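Local coordinates for protein pectate lyase 47 (Bacillus sp. TS-47, PDB 1VBL) that probably cleaves pectate, the demethylated backbone of pectin, by calcium-dependent beta-elimination as a secreted, thermostable polysaccharide lyase of family 1, at residues A[143-148]-A[163-168]; A[156-161]-A[198-203]; A[276-281]-A[298-303]; A[289-294]-A[317-322]. All coordinates share one frame; numbering follows the deposited sequence.

Interaction 1. Residues A[143-148]-A[163-168]; sequences AKIKGG and IEFEAP
Phe165 and Ile145 lie side by side, the ring meeting Ile145 obliquely: Phe165 CD2 comes to 3.8 Å from Ile145 CB. One ring face carries Ile163 CG2, set toward the rim, and this methyl touches Ile145 CG1 at 3.8 Å. Water 4 sits at the ring edge, in plane, donating to Gly148 O and Glu166 O. The ring of Phe207 lies nearly parallel to that of Phe165. The backbones bond as parallel strands, Glu164 N to Ala143 O, Ile145 N to Glu164 O and Glu166 N to Ile145 O. Lys144 and Glu164 run alongside on the other surface; Lys144 NZ and Glu164 OE2, 4.2 Å apart, are too far for a salt bridge, and water 1 joins them. Glu166 CG is anti to the backbone N (chi1 -176°), which lays Glu166 OE1 3.6 Å from Lys146 CD. Water 2 links Lys146 NZ to Glu166 OE1, while Glu166 OE2 takes the N-H of Asp211. Pro168 CB packs 3.6 Å from Gly148 O. Side chains stacked in register from coil to coil, apolar Ile145 and Phe165 on one surface and the Lys144-Glu164 pair on the other, characterise the parallel beta-helix of pectate lyases.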
loop_
_atom_site.group_PDB
_atom_site.type_symbol
_atom_site.label_atom_id
_atom_site.label_comp_id
_atom_site.label_asym_id
_atom_site.label_seq_id
_atom_site.Cartn_x
_atom_site.Cartn_y
_atom_site.Cartn_z
ATOM N N ALA A 143 18.085 4.078 3.800
ATOM C CA ALA A 143 17.741 3.820 2.408
ATOM C C ALA A 143 16.357 4.435 2.220
ATOM O O ALA A 143 15.441 4.157 2.998
ATOM C CB ALA A 143 17.693 2.320 2.139
ATOM N N LYS A 144 16.204 5.269 1.197
ATOM C CA LYS A 144 14.926 5.928 0.957
ATOM C C LYS A 144 14.563 6.047 -0.516
ATOM O O LYS A 144 15.430 6.208 -1.377
ATOM C CB LYS A 144 14.932 7.336 1.563
ATOM C CG LYS A 144 15.238 7.402 3.048
ATOM C CD LYS A 144 15.230 8.846 3.541
ATOM C CE LYS A 144 15.557 8.930 5.024
ATOM N NZ LYS A 144 15.583 10.344 5.496
ATOM N N ILE A 145 13.266 5.964 -0.788
ATOM C CA ILE A 145 12.729 6.105 -2.136
ATOM C C ILE A 145 11.668 7.198 -2.018
ATOM O O ILE A 145 10.806 7.135 -1.142
ATOM C CB ILE A 145 12.049 4.803 -2.631
ATOM C CG1 ILE A 145 13.107 3.767 -3.028
ATOM C CG2 ILE A 145 11.133 5.107 -3.817
ATOM C CD1 ILE A 145 13.864 4.104 -4.294
ATOM N N LYS A 146 11.745 8.210 -2.873
ATOM C CA LYS A 146 10.766 9.294 -2.831
ATOM C C LYS A 146 10.366 9.722 -4.237
ATOM O O LYS A 146 11.070 9.434 -5.203
ATOM C CB LYS A 146 11.338 10.511 -2.095
ATOM C CG LYS A 146 11.920 10.214 -0.722
ATOM C CD LYS A 146 12.318 11.489 0.026
ATOM C CE LYS A 146 13.325 12.332 -0.743
ATOM N NZ LYS A 146 12.735 13.023 -1.924
ATOM N N GLY A 147 9.232 10.407 -4.338
ATOM C CA GLY A 147 8.765 10.906 -5.620
ATOM C C GLY A 147 8.289 9.894 -6.641
ATOM O O GLY A 147 7.895 10.270 -7.745
ATOM N N GLY A 148 8.322 8.615 -6.284
ATOM C CA GLY A 148 7.881 7.585 -7.205
ATOM C C GLY A 148 7.546 6.310 -6.461
ATOM O O GLY A 148 7.449 6.311 -5.237
ATOM N N ILE A 163 13.506 -0.330 3.218
ATOM C CA ILE A 163 13.470 0.969 2.563
ATOM C C ILE A 163 12.356 1.849 3.125
ATOM O O ILE A 163 11.284 1.362 3.476
ATOM C CB ILE A 163 13.255 0.811 1.039
ATOM C CG1 ILE A 163 14.463 0.106 0.416
ATOM C CG2 ILE A 163 13.023 2.170 0.393
ATOM C CD1 ILE A 163 14.236 -0.339 -1.016
ATOM N N GLU A 164 12.633 3.145 3.237
ATOM C CA GLU A 164 11.632 4.086 3.703
ATOM C C GLU A 164 11.060 4.744 2.455
ATOM O O GLU A 164 11.765 5.471 1.744
ATOM C CB GLU A 164 12.237 5.163 4.603
ATOM C CG GLU A 164 11.215 6.230 4.978
ATOM C CD GLU A 164 11.818 7.401 5.726
ATOM O OE1 GLU A 164 12.249 7.217 6.881
ATOM O OE2 GLU A 164 11.862 8.506 5.152
ATOM N N PHE A 165 9.790 4.472 2.187
ATOM C CA PHE A 165 9.117 5.031 1.023
ATOM C C PHE A 165 8.320 6.275 1.364
ATOM O O PHE A 165 7.417 6.226 2.201
ATOM C CB PHE A 165 8.131 4.028 0.410
ATOM C CG PHE A 165 8.776 2.837 -0.229
ATOM C CD1 PHE A 165 9.125 1.722 0.530
ATOM C CD2 PHE A 165 9.023 2.824 -1.599
ATOM C CE1 PHE A 165 9.708 0.604 -0.070
ATOM C CE2 PHE A 165 9.607 1.715 -2.210
ATOM C CZ PHE A 165 9.950 0.603 -1.446
ATOM N N GLU A 166 8.653 7.394 0.734
ATOM C CA GLU A 166 7.867 8.602 0.946
ATOM C C GLU A 166 6.857 8.524 -0.196
ATOM O O GLU A 166 7.242 8.534 -1.368
ATOM C CB GLU A 166 8.708 9.869 0.798
ATOM C CG GLU A 166 7.910 11.132 1.103
ATOM C CD GLU A 166 8.679 12.405 0.808
ATOM O OE1 GLU A 166 8.944 12.678 -0.381
ATOM O OE2 GLU A 166 9.014 13.129 1.768
ATOM N N ALA A 167 5.578 8.423 0.142
ATOM C CA ALA A 167 4.530 8.304 -0.867
ATOM C C ALA A 167 4.696 9.291 -2.015
ATOM O O ALA A 167 4.945 10.479 -1.802
ATOM C CB ALA A 167 3.161 8.484 -0.223
ATOM N N PRO A 168 4.558 8.803 -3.256
ATOM C CA PRO A 168 4.692 9.653 -4.439
ATOM C C PRO A 168 3.535 10.637 -4.563
ATOM O O PRO A 168 2.405 10.342 -4.177
ATOM C CB PRO A 168 4.722 8.644 -5.583
ATOM C CG PRO A 168 3.837 7.551 -5.076
ATOM C CD PRO A 168 4.294 7.405 -3.642
HETATM O O HOH W 1 12.478 10.924 5.625
HETATM O O HOH W 2 9.882 14.525 -1.855
HETATM O O HOH W 3 7.492 11.556 -2.487
HETATM O O HOH W 4 7.348 5.852 -2.539
#

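Interaction 2. Residues A[156-161]-A[198-203]; sequences DNVIIR and SHIWID
Arg161 grips Asp203 side-on, NE and NH2 both donating to the single oxygen OD2, each at 2.9 Å. OD2 lies close to the guanidinium plane, but the two nitrogens come from one face of the carboxylate, whose plane is turned 54° from the guanidinium. A bend at chi3 (74°) brings the group back over the indole of Trp201: Trp201 CH2 sits over the guanidinium centre, 3.5 Å from Arg161 CZ, and Arg161 CD makes a CH-pi contact over the six-membered ring. Ser244 OG bonds to both Asp203 OD1 and Trp201 NE1, and Arg161 NH1 has a second salt bridge to Glu6. At the other end Ser198 OG donates to the anti lone pair of Asp156 OD2 at 2.5 Å. Between these ends the strands pair in parallel as successive coils of the parallel beta-helix, with backbone bonds such as Trp201 N to Val158 O. Branched aliphatic side chains lie side by side on the opposite surface: Ile200 CD1 reaches Val158 CB at 3.6 Å, and Ile202 CD1 reaches Ile160 CG1 at 3.7 Å, with Ile192 and Ile194 packing against this row. On the Trp201 side Ile159 CG2 touches Trp201 CE3 at 3.8 Å.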
loop_
_atom_site.group_PDB
_atom_site.type_symbol
_atom_site.label_atom_id
_atom_site.label_comp_id
_atom_site.label_asym_id
_atom_site.label_seq_id
_atom_site.Cartn_x
_atom_site.Cartn_y
_atom_site.Cartn_z
ATOM N N ASP A 156 6.814 -12.394 -11.001
ATOM C CA ASP A 156 6.755 -13.316 -9.875
ATOM C C ASP A 156 8.067 -13.325 -9.118
ATOM O O ASP A 156 9.121 -13.029 -9.680
ATOM C CB ASP A 156 6.475 -14.753 -10.345
ATOM C CG ASP A 156 5.257 -14.859 -11.242
ATOM O OD1 ASP A 156 5.382 -14.593 -12.456
ATOM O OD2 ASP A 156 4.171 -15.204 -10.730
ATOM N N ASN A 157 7.987 -13.662 -7.836
ATOM C CA ASN A 157 9.162 -13.789 -6.991
ATOM C C ASN A 157 9.958 -12.504 -6.806
ATOM O O ASN A 157 11.045 -12.339 -7.370
ATOM C CB ASN A 157 10.051 -14.892 -7.572
ATOM C CG ASN A 157 11.077 -15.375 -6.594
ATOM O OD1 ASN A 157 10.812 -15.441 -5.396
ATOM N ND2 ASN A 157 12.252 -15.740 -7.096
ATOM N N VAL A 158 9.422 -11.607 -5.985
ATOM C CA VAL A 158 10.052 -10.321 -5.731
ATOM C C VAL A 158 10.101 -10.017 -4.237
ATOM O O VAL A 158 9.129 -10.236 -3.516
ATOM C CB VAL A 158 9.286 -9.186 -6.449
ATOM C CG1 VAL A 158 9.911 -7.832 -6.127
ATOM C CG2 VAL A 158 9.296 -9.434 -7.948
ATOM N N ILE A 159 11.245 -9.517 -3.788
ATOM C CA ILE A 159 11.443 -9.170 -2.387
ATOM C C ILE A 159 11.843 -7.697 -2.264
ATOM O O ILE A 159 12.766 -7.243 -2.932
ATOM C CB ILE A 159 12.571 -10.018 -1.753
ATOM C CG1 ILE A 159 12.176 -11.495 -1.722
ATOM C CG2 ILE A 159 12.865 -9.517 -0.344
ATOM C CD1 ILE A 159 13.232 -12.399 -1.079
ATOM N N ILE A 160 11.141 -6.958 -1.409
ATOM C CA ILE A 160 11.447 -5.547 -1.182
ATOM C C ILE A 160 11.602 -5.365 0.323
ATOM O O ILE A 160 10.662 -5.614 1.081
ATOM C CB ILE A 160 10.308 -4.627 -1.660
ATOM C CG1 ILE A 160 9.937 -4.954 -3.111
ATOM C CG2 ILE A 160 10.737 -3.162 -1.512
ATOM C CD1 ILE A 160 11.054 -4.749 -4.106
ATOM N N ARG A 161 12.779 -4.929 0.763
ATOM C CA ARG A 161 13.010 -4.769 2.194
ATOM C C ARG A 161 13.917 -3.608 2.581
ATOM O O ARG A 161 14.728 -3.130 1.785
ATOM C CB ARG A 161 13.640 -6.040 2.776
ATOM C CG ARG A 161 12.933 -7.348 2.448
ATOM C CD ARG A 161 13.717 -8.529 3.012
ATOM N NE ARG A 161 13.596 -8.647 4.465
ATOM C CZ ARG A 161 14.361 -9.435 5.219
ATOM N NH1 ARG A 161 15.318 -10.169 4.662
ATOM N NH2 ARG A 161 14.153 -9.511 6.530
ATOM N N SER A 198 2.677 -12.625 -8.379
ATOM C CA SER A 198 2.608 -13.563 -7.266
ATOM C C SER A 198 3.961 -13.770 -6.595
ATOM O O SER A 198 5.006 -13.451 -7.162
ATOM C CB SER A 198 2.052 -14.909 -7.736
ATOM O OG SER A 198 2.986 -15.589 -8.551
ATOM N N HIS A 199 3.921 -14.315 -5.382
ATOM C CA HIS A 199 5.116 -14.569 -4.585
ATOM C C HIS A 199 5.925 -13.300 -4.376
ATOM O O HIS A 199 7.046 -13.157 -4.871
ATOM C CB HIS A 199 5.969 -15.666 -5.228
ATOM C CG HIS A 199 5.339 -17.020 -5.157
ATOM N ND1 HIS A 199 4.542 -17.524 -6.163
ATOM C CD2 HIS A 199 5.319 -17.940 -4.165
ATOM C CE1 HIS A 199 4.060 -18.697 -5.793
ATOM N NE2 HIS A 199 4.516 -18.972 -4.584
ATOM N N ILE A 200 5.334 -12.376 -3.628
ATOM C CA ILE A 200 5.965 -11.098 -3.335
ATOM C C ILE A 200 6.079 -10.937 -1.828
ATOM O O ILE A 200 5.115 -11.157 -1.102
ATOM C CB ILE A 200 5.124 -9.920 -3.874
ATOM C CG1 ILE A 200 4.696 -10.187 -5.322
ATOM C CG2 ILE A 200 5.915 -8.622 -3.757
ATOM C CD1 ILE A 200 5.843 -10.342 -6.307
ATOM N N TRP A 201 7.261 -10.554 -1.362
ATOM C CA TRP A 201 7.486 -10.349 0.060
ATOM C C TRP A 201 7.899 -8.904 0.291
ATOM O O TRP A 201 8.930 -8.461 -0.208
ATOM C CB TRP A 201 8.575 -11.300 0.562
ATOM C CG TRP A 201 8.829 -11.235 2.042
ATOM C CD1 TRP A 201 7.916 -10.964 3.028
ATOM C CD2 TRP A 201 10.062 -11.530 2.706
ATOM N NE1 TRP A 201 8.508 -11.079 4.264
ATOM C CE2 TRP A 201 9.824 -11.424 4.096
ATOM C CE3 TRP A 201 11.347 -11.878 2.264
ATOM C CZ2 TRP A 201 10.826 -11.655 5.048
ATOM C CZ3 TRP A 201 12.343 -12.109 3.213
ATOM C CH2 TRP A 201 12.075 -11.996 4.588
ATOM N N ILE A 202 7.065 -8.172 1.025
ATOM C CA ILE A 202 7.318 -6.771 1.358
ATOM C C ILE A 202 7.598 -6.791 2.853
ATOM O O ILE A 202 6.686 -6.970 3.653
ATOM C CB ILE A 202 6.078 -5.911 1.074
ATOM C CG1 ILE A 202 5.641 -6.099 -0.387
ATOM C CG2 ILE A 202 6.370 -4.449 1.402
ATOM C CD1 ILE A 202 6.730 -5.800 -1.409
ATOM N N ASP A 203 8.852 -6.579 3.232
ATOM C CA ASP A 203 9.230 -6.692 4.638
ATOM C C ASP A 203 10.163 -5.603 5.173
ATOM O O ASP A 203 11.085 -5.165 4.489
ATOM C CB ASP A 203 9.870 -8.078 4.818
ATOM C CG ASP A 203 10.406 -8.311 6.213
ATOM O OD1 ASP A 203 9.629 -8.744 7.088
ATOM O OD2 ASP A 203 11.610 -8.061 6.429
#

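Interaction 3. Residues A[276-281]-A[298-303]; sequences HNYYKN and NNYYEF
Glu302, CG anti to the backbone N (chi1 178°) and extended, carries its carboxylate to two side chains of the neighbouring coil: Glu302 OE2 receives Tyr278 OH at 2.9 Å and Lys280 NZ in a salt bridge whose 2.5 Å is doubtfully short. The tyrosine hydroxyl arrives from above the carboxylate plane, the tyrosine ring standing almost square to it. Glu302 OE1 takes Tyr300 OH on its anti side at 2.6 Å, so two tyrosine hydroxyls hold the carboxylate, with Lys280 close by; together they would favour its charged form. Tyr278 CE2 also lies 3.4 Å from Tyr300 CD2, the two rings oblique. On the reverse surface Tyr279 and Tyr301 have nearly parallel planes (6°), but are slid apart with little overlap; CD1 of Tyr279 meets CE2 of Tyr301, and water 5 joins the two hydroxyls, Tyr301 OH also being bonded to Trp315 NE1. Farther along, Asn299 OD1 accepts both Asn277 N at 2.9 Å and Asn277 ND2 at 3.1 Å. The amide planes are 7° apart, one step of the asparagine ladder known from pectate lyases; Asn277 OD1 continues it to Asn246 N. Asn298 CB makes a CH-pi contact over one face of the His276 ring. Strands 239-251 and 322-332 flank the pair, and Tyr301 and Phe303 stack on Phe330 and Phe332 of the latter. Helix 402-409 packs on His276, Tyr278 and Asn298.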
loop_
_atom_site.group_PDB
_atom_site.type_symbol
_atom_site.label_atom_id
_atom_site.label_comp_id
_atom_site.label_asym_id
_atom_site.label_seq_id
_atom_site.Cartn_x
_atom_site.Cartn_y
_atom_site.Cartn_z
ATOM N N HIS A 276 2.615 -8.345 11.937
ATOM C CA HIS A 276 3.589 -7.515 12.633
ATOM C C HIS A 276 3.846 -6.160 11.995
ATOM O O HIS A 276 4.951 -5.622 12.080
ATOM C CB HIS A 276 4.904 -8.275 12.794
ATOM C CG HIS A 276 4.793 -9.470 13.687
ATOM N ND1 HIS A 276 4.502 -10.731 13.211
ATOM C CD2 HIS A 276 4.886 -9.588 15.032
ATOM C CE1 HIS A 276 4.422 -11.574 14.225
ATOM N NE2 HIS A 276 4.651 -10.905 15.341
ATOM N N ASN A 277 2.821 -5.606 11.358
ATOM C CA ASN A 277 2.963 -4.301 10.741
ATOM C C ASN A 277 2.518 -3.271 11.762
ATOM O O ASN A 277 1.674 -3.544 12.617
ATOM C CB ASN A 277 2.112 -4.206 9.470
ATOM C CG ASN A 277 2.593 -5.153 8.387
ATOM O OD1 ASN A 277 3.685 -4.988 7.841
ATOM N ND2 ASN A 277 1.784 -6.159 8.082
ATOM N N TYR A 278 3.105 -2.088 11.667
ATOM C CA TYR A 278 2.807 -0.994 12.574
ATOM C C TYR A 278 2.021 0.070 11.806
ATOM O O TYR A 278 2.583 0.765 10.958
ATOM C CB TYR A 278 4.132 -0.420 13.082
ATOM C CG TYR A 278 4.073 0.562 14.236
ATOM C CD1 TYR A 278 5.254 1.010 14.827
ATOM C CD2 TYR A 278 2.861 1.057 14.728
ATOM C CE1 TYR A 278 5.242 1.921 15.875
ATOM C CE2 TYR A 278 2.836 1.980 15.787
ATOM C CZ TYR A 278 4.039 2.405 16.351
ATOM O OH TYR A 278 4.059 3.307 17.391
ATOM N N TYR A 279 0.720 0.168 12.079
ATOM C CA TYR A 279 -0.121 1.173 11.434
ATOM C C TYR A 279 -0.265 2.304 12.441
ATOM O O TYR A 279 -0.845 2.121 13.512
ATOM C CB TYR A 279 -1.504 0.609 11.087
ATOM C CG TYR A 279 -1.464 -0.526 10.091
ATOM C CD1 TYR A 279 -1.297 -1.842 10.515
ATOM C CD2 TYR A 279 -1.566 -0.281 8.719
ATOM C CE1 TYR A 279 -1.234 -2.889 9.607
ATOM C CE2 TYR A 279 -1.498 -1.324 7.796
ATOM C CZ TYR A 279 -1.333 -2.626 8.250
ATOM O OH TYR A 279 -1.280 -3.671 7.358
ATOM N N LYS A 280 0.268 3.470 12.097
ATOM C CA LYS A 280 0.227 4.611 12.998
ATOM C C LYS A 280 -0.285 5.878 12.334
ATOM O O LYS A 280 0.312 6.395 11.386
ATOM C CB LYS A 280 1.622 4.863 13.579
ATOM C CG LYS A 280 1.699 6.049 14.542
ATOM C CD LYS A 280 3.084 6.146 15.169
ATOM C CE LYS A 280 3.207 7.357 16.085
ATOM N NZ LYS A 280 2.213 7.341 17.192
ATOM N N ASN A 281 -1.400 6.374 12.850
ATOM C CA ASN A 281 -1.999 7.587 12.339
ATOM C C ASN A 281 -2.232 7.554 10.831
ATOM O O ASN A 281 -1.747 8.417 10.088
ATOM C CB ASN A 281 -1.138 8.792 12.742
ATOM C CG ASN A 281 -1.042 8.947 14.253
ATOM O OD1 ASN A 281 -1.987 8.625 14.969
ATOM N ND2 ASN A 281 0.091 9.445 14.741
ATOM N N ASN A 298 -1.127 -10.283 14.525
ATOM C CA ASN A 298 -0.066 -9.601 15.253
ATOM C C ASN A 298 0.274 -8.210 14.728
ATOM O O ASN A 298 1.433 -7.799 14.758
ATOM C CB ASN A 298 1.197 -10.464 15.249
ATOM C CG ASN A 298 1.098 -11.660 16.180
ATOM O OD1 ASN A 298 1.934 -12.561 16.131
ATOM N ND2 ASN A 298 0.081 -11.672 17.040
ATOM N N ASN A 299 -0.725 -7.485 14.237
ATOM C CA ASN A 299 -0.474 -6.137 13.751
ATOM C C ASN A 299 -0.827 -5.177 14.873
ATOM O O ASN A 299 -1.686 -5.477 15.702
ATOM C CB ASN A 299 -1.325 -5.838 12.519
ATOM C CG ASN A 299 -0.926 -6.680 11.328
ATOM O OD1 ASN A 299 0.149 -6.490 10.747
ATOM N ND2 ASN A 299 -1.781 -7.630 10.966
ATOM N N TYR A 300 -0.146 -4.038 14.905
ATOM C CA TYR A 300 -0.391 -3.024 15.917
ATOM C C TYR A 300 -0.909 -1.765 15.221
ATOM O O TYR A 300 -0.251 -1.230 14.326
ATOM C CB TYR A 300 0.902 -2.725 16.681
ATOM C CG TYR A 300 0.766 -1.623 17.714
ATOM C CD1 TYR A 300 -0.263 -1.646 18.656
ATOM C CD2 TYR A 300 1.668 -0.558 17.749
ATOM C CE1 TYR A 300 -0.396 -0.634 19.611
ATOM C CE2 TYR A 300 1.545 0.462 18.697
ATOM C CZ TYR A 300 0.514 0.419 19.621
ATOM O OH TYR A 300 0.378 1.431 20.542
ATOM N N TYR A 301 -2.099 -1.319 15.620
ATOM C CA TYR A 301 -2.735 -0.136 15.039
ATOM C C TYR A 301 -2.792 0.918 16.138
ATOM O O TYR A 301 -3.350 0.677 17.208
ATOM C CB TYR A 301 -4.155 -0.463 14.558
ATOM C CG TYR A 301 -4.244 -1.653 13.626
ATOM C CD1 TYR A 301 -4.169 -2.955 14.119
ATOM C CD2 TYR A 301 -4.401 -1.478 12.249
ATOM C CE1 TYR A 301 -4.246 -4.056 13.267
ATOM C CE2 TYR A 301 -4.478 -2.577 11.386
ATOM C CZ TYR A 301 -4.398 -3.859 11.904
ATOM O OH TYR A 301 -4.447 -4.951 11.068
ATOM N N GLU A 302 -2.225 2.088 15.864
ATOM C CA GLU A 302 -2.157 3.150 16.860
ATOM C C GLU A 302 -2.634 4.468 16.276
ATOM O O GLU A 302 -2.105 4.935 15.267
ATOM C CB GLU A 302 -0.705 3.251 17.339
ATOM C CG GLU A 302 -0.395 4.335 18.339
ATOM C CD GLU A 302 1.077 4.325 18.706
ATOM O OE1 GLU A 302 1.474 3.550 19.602
ATOM O OE2 GLU A 302 1.842 5.080 18.079
ATOM N N PHE A 303 -3.630 5.072 16.918
ATOM C CA PHE A 303 -4.184 6.321 16.414
ATOM C C PHE A 303 -4.352 7.404 17.468
ATOM O O PHE A 303 -4.744 7.134 18.603
ATOM C CB PHE A 303 -5.541 6.058 15.752
ATOM C CG PHE A 303 -5.540 4.890 14.801
ATOM C CD1 PHE A 303 -5.816 3.605 15.258
ATOM C CD2 PHE A 303 -5.248 5.074 13.449
ATOM C CE1 PHE A 303 -5.808 2.514 14.387
ATOM C CE2 PHE A 303 -5.235 3.993 12.570
ATOM C CZ PHE A 303 -5.517 2.707 13.041
HETATM O O HOH W 5 -3.322 -5.241 8.590
#

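Interaction 4. Residues A[289-294]-A[317-322]; sequences VRFGQV and VGVFSQ
Phe291 meets Val319 and Phe320 where two successive coils of the parallel beta-helix turn a corner, residues 318-321 forming a type II beta turn. Its CB points away from residues 317-322, but CG anti to the carbonyl carbon (chi1 -56°) brings the ring back. CG lies 4.1 Å from Val319 O, which stands over the centre of one ring face. CD1 touches Phe320 CB at 3.6 Å, and CE1 comes within 3.2 Å of Phe320 CD1; the two rings meet rim to rim, their planes 17° apart. At the tip, CZ packs on Val319 CG2 at 3.7 Å, with CE2 a little farther from the same methyl. The backbone bond from Phe291 N to Val319 O is weak. Past the corner Gln322 N donates to Gly292 O at 2.9 Å, and Gln322 O receives Val294 N. Gln293 and Gln322 run alongside, their amide planes nearly perpendicular. Within the turn, Gly318 O accepts both Ser321 N and Ser321 OG, the hydroxyl at 2.7 Å.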
loop_
_atom_site.group_PDB
_atom_site.type_symbol
_atom_site.label_atom_id
_atom_site.label_comp_id
_atom_site.label_asym_id
_atom_site.label_seq_id
_atom_site.Cartn_x
_atom_site.Cartn_y
_atom_site.Cartn_z
ATOM N N VAL A 289 -10.335 -5.469 1.874
ATOM C CA VAL A 289 -10.268 -6.707 1.101
ATOM C C VAL A 289 -11.483 -7.148 0.296
ATOM O O VAL A 289 -12.618 -6.995 0.733
ATOM C CB VAL A 289 -9.919 -7.886 2.039
ATOM C CG1 VAL A 289 -9.761 -9.166 1.234
ATOM C CG2 VAL A 289 -8.660 -7.567 2.833
ATOM N N ARG A 290 -11.208 -7.719 -0.875
ATOM C CA ARG A 290 -12.223 -8.284 -1.752
ATOM C C ARG A 290 -11.677 -9.658 -2.187
ATOM O O ARG A 290 -10.497 -9.776 -2.502
ATOM C CB ARG A 290 -12.421 -7.443 -3.024
ATOM C CG ARG A 290 -13.057 -6.049 -2.855
ATOM C CD ARG A 290 -13.189 -5.383 -4.237
ATOM N NE ARG A 290 -14.022 -4.176 -4.264
ATOM C CZ ARG A 290 -13.561 -2.925 -4.225
ATOM N NH1 ARG A 290 -12.259 -2.685 -4.156
ATOM N NH2 ARG A 290 -14.411 -1.903 -4.268
ATOM N N PHE A 291 -12.363 -10.838 -2.152
ATOM C CA PHE A 291 -12.168 -12.187 -2.707
ATOM C C PHE A 291 -11.185 -13.162 -2.105
ATOM O O PHE A 291 -11.468 -14.351 -2.090
ATOM C CB PHE A 291 -11.819 -12.085 -4.191
ATOM C CG PHE A 291 -12.827 -11.329 -4.984
ATOM C CD1 PHE A 291 -14.048 -11.906 -5.320
ATOM C CD2 PHE A 291 -12.580 -10.016 -5.338
ATOM C CE1 PHE A 291 -15.005 -11.174 -5.998
ATOM C CE2 PHE A 291 -13.521 -9.278 -6.011
ATOM C CZ PHE A 291 -14.740 -9.852 -6.344
ATOM N N GLY A 292 -10.080 -12.284 -1.432
ATOM C CA GLY A 292 -9.043 -13.113 -0.863
ATOM C C GLY A 292 -9.090 -13.645 0.543
ATOM O O GLY A 292 -9.714 -13.074 1.435
ATOM N N GLN A 293 -8.411 -14.774 0.707
ATOM C CA GLN A 293 -8.247 -15.405 1.999
ATOM C C GLN A 293 -7.038 -14.629 2.499
ATOM O O GLN A 293 -5.895 -14.911 2.131
ATOM C CB GLN A 293 -7.935 -16.889 1.832
ATOM C CG GLN A 293 -9.180 -17.682 1.445
ATOM C CD GLN A 293 -8.935 -19.172 1.293
ATOM O OE1 GLN A 293 -9.883 -19.958 1.261
ATOM N NE2 GLN A 293 -7.675 -19.568 1.190
ATOM N N VAL A 294 -7.322 -13.609 3.300
ATOM C CA VAL A 294 -6.294 -12.739 3.837
ATOM C C VAL A 294 -6.110 -12.985 5.329
ATOM O O VAL A 294 -7.055 -12.874 6.114
ATOM C CB VAL A 294 -6.664 -11.258 3.591
ATOM C CG1 VAL A 294 -5.602 -10.353 4.193
ATOM C CG2 VAL A 294 -6.789 -10.995 2.083
ATOM N N VAL A 317 -14.185 -5.002 4.962
ATOM C CA VAL A 317 -14.720 -6.288 4.538
ATOM C C VAL A 317 -15.464 -6.077 3.221
ATOM O O VAL A 317 -16.597 -5.588 3.205
ATOM C CB VAL A 317 -15.683 -6.863 5.600
ATOM C CG1 VAL A 317 -16.282 -8.175 5.113
ATOM C CG2 VAL A 317 -14.937 -7.080 6.910
ATOM N N GLY A 318 -14.809 -6.434 2.122
ATOM C CA GLY A 318 -15.405 -6.271 0.810
ATOM C C GLY A 318 -16.041 -7.542 0.289
ATOM O O GLY A 318 -16.037 -8.576 0.960
ATOM N N VAL A 319 -16.574 -7.467 -0.926
ATOM C CA VAL A 319 -17.242 -8.605 -1.534
ATOM C C VAL A 319 -16.409 -9.876 -1.585
ATOM O O VAL A 319 -15.251 -9.867 -2.005
ATOM C CB VAL A 319 -17.727 -8.271 -2.963
ATOM C CG1 VAL A 319 -18.781 -7.169 -2.904
ATOM C CG2 VAL A 319 -16.548 -7.847 -3.834
ATOM N N PHE A 320 -17.026 -10.963 -1.136
ATOM C CA PHE A 320 -16.424 -12.286 -1.117
ATOM C C PHE A 320 -15.098 -12.390 -0.379
ATOM O O PHE A 320 -14.333 -13.322 -0.614
ATOM C CB PHE A 320 -16.246 -12.800 -2.548
ATOM C CG PHE A 320 -17.496 -12.728 -3.375
ATOM C CD1 PHE A 320 -17.686 -11.692 -4.282
ATOM C CD2 PHE A 320 -18.501 -13.677 -3.220
ATOM C CE1 PHE A 320 -18.859 -11.599 -5.026
ATOM C CE2 PHE A 320 -19.683 -13.595 -3.960
ATOM C CZ PHE A 320 -19.862 -12.552 -4.863
ATOM N N SER A 321 -14.822 -11.446 0.512
ATOM C CA SER A 321 -13.569 -11.484 1.251
ATOM C C SER A 321 -13.589 -12.600 2.289
ATOM O O SER A 321 -14.651 -12.997 2.777
ATOM C CB SER A 321 -13.315 -10.137 1.934
ATOM O OG SER A 321 -14.429 -9.749 2.721
ATOM N N GLN A 322 -12.411 -13.118 2.613
ATOM C CA GLN A 322 -12.299 -14.175 3.604
ATOM C C GLN A 322 -11.186 -13.805 4.574
ATOM O O GLN A 322 -10.146 -14.463 4.647
ATOM C CB GLN A 322 -12.006 -15.517 2.930
ATOM C CG GLN A 322 -13.140 -16.022 2.043
ATOM C CD GLN A 322 -12.875 -17.411 1.489
ATOM O OE1 GLN A 322 -12.749 -18.378 2.242
ATOM N NE2 GLN A 322 -12.786 -17.514 0.168
#

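All four contacts join neighbouring coils of one parallel beta-helix. Interactions 1 and 2 interlock along the chain, strand 156-161 being followed by strand 164-166, and touch where Phe165 CZ meets Ile160 CG2 at 3.8 Å. Interactions 3 and 4 share strand 293-303, with centres about 20 Å apart. Interactions 1 and 4 lie on opposite sides of the chain's centre, about 29 Å between their own centres. The calcium ion, bound by Asp190, Asp229 and Asp233, lies about 9 Å from the Pro168 side chain of interaction 1 and about 10 Å from the Arg290 side chain of interaction 4. The Ile202 side chain of interaction 2 is about 14 Å from the bound calcium ion.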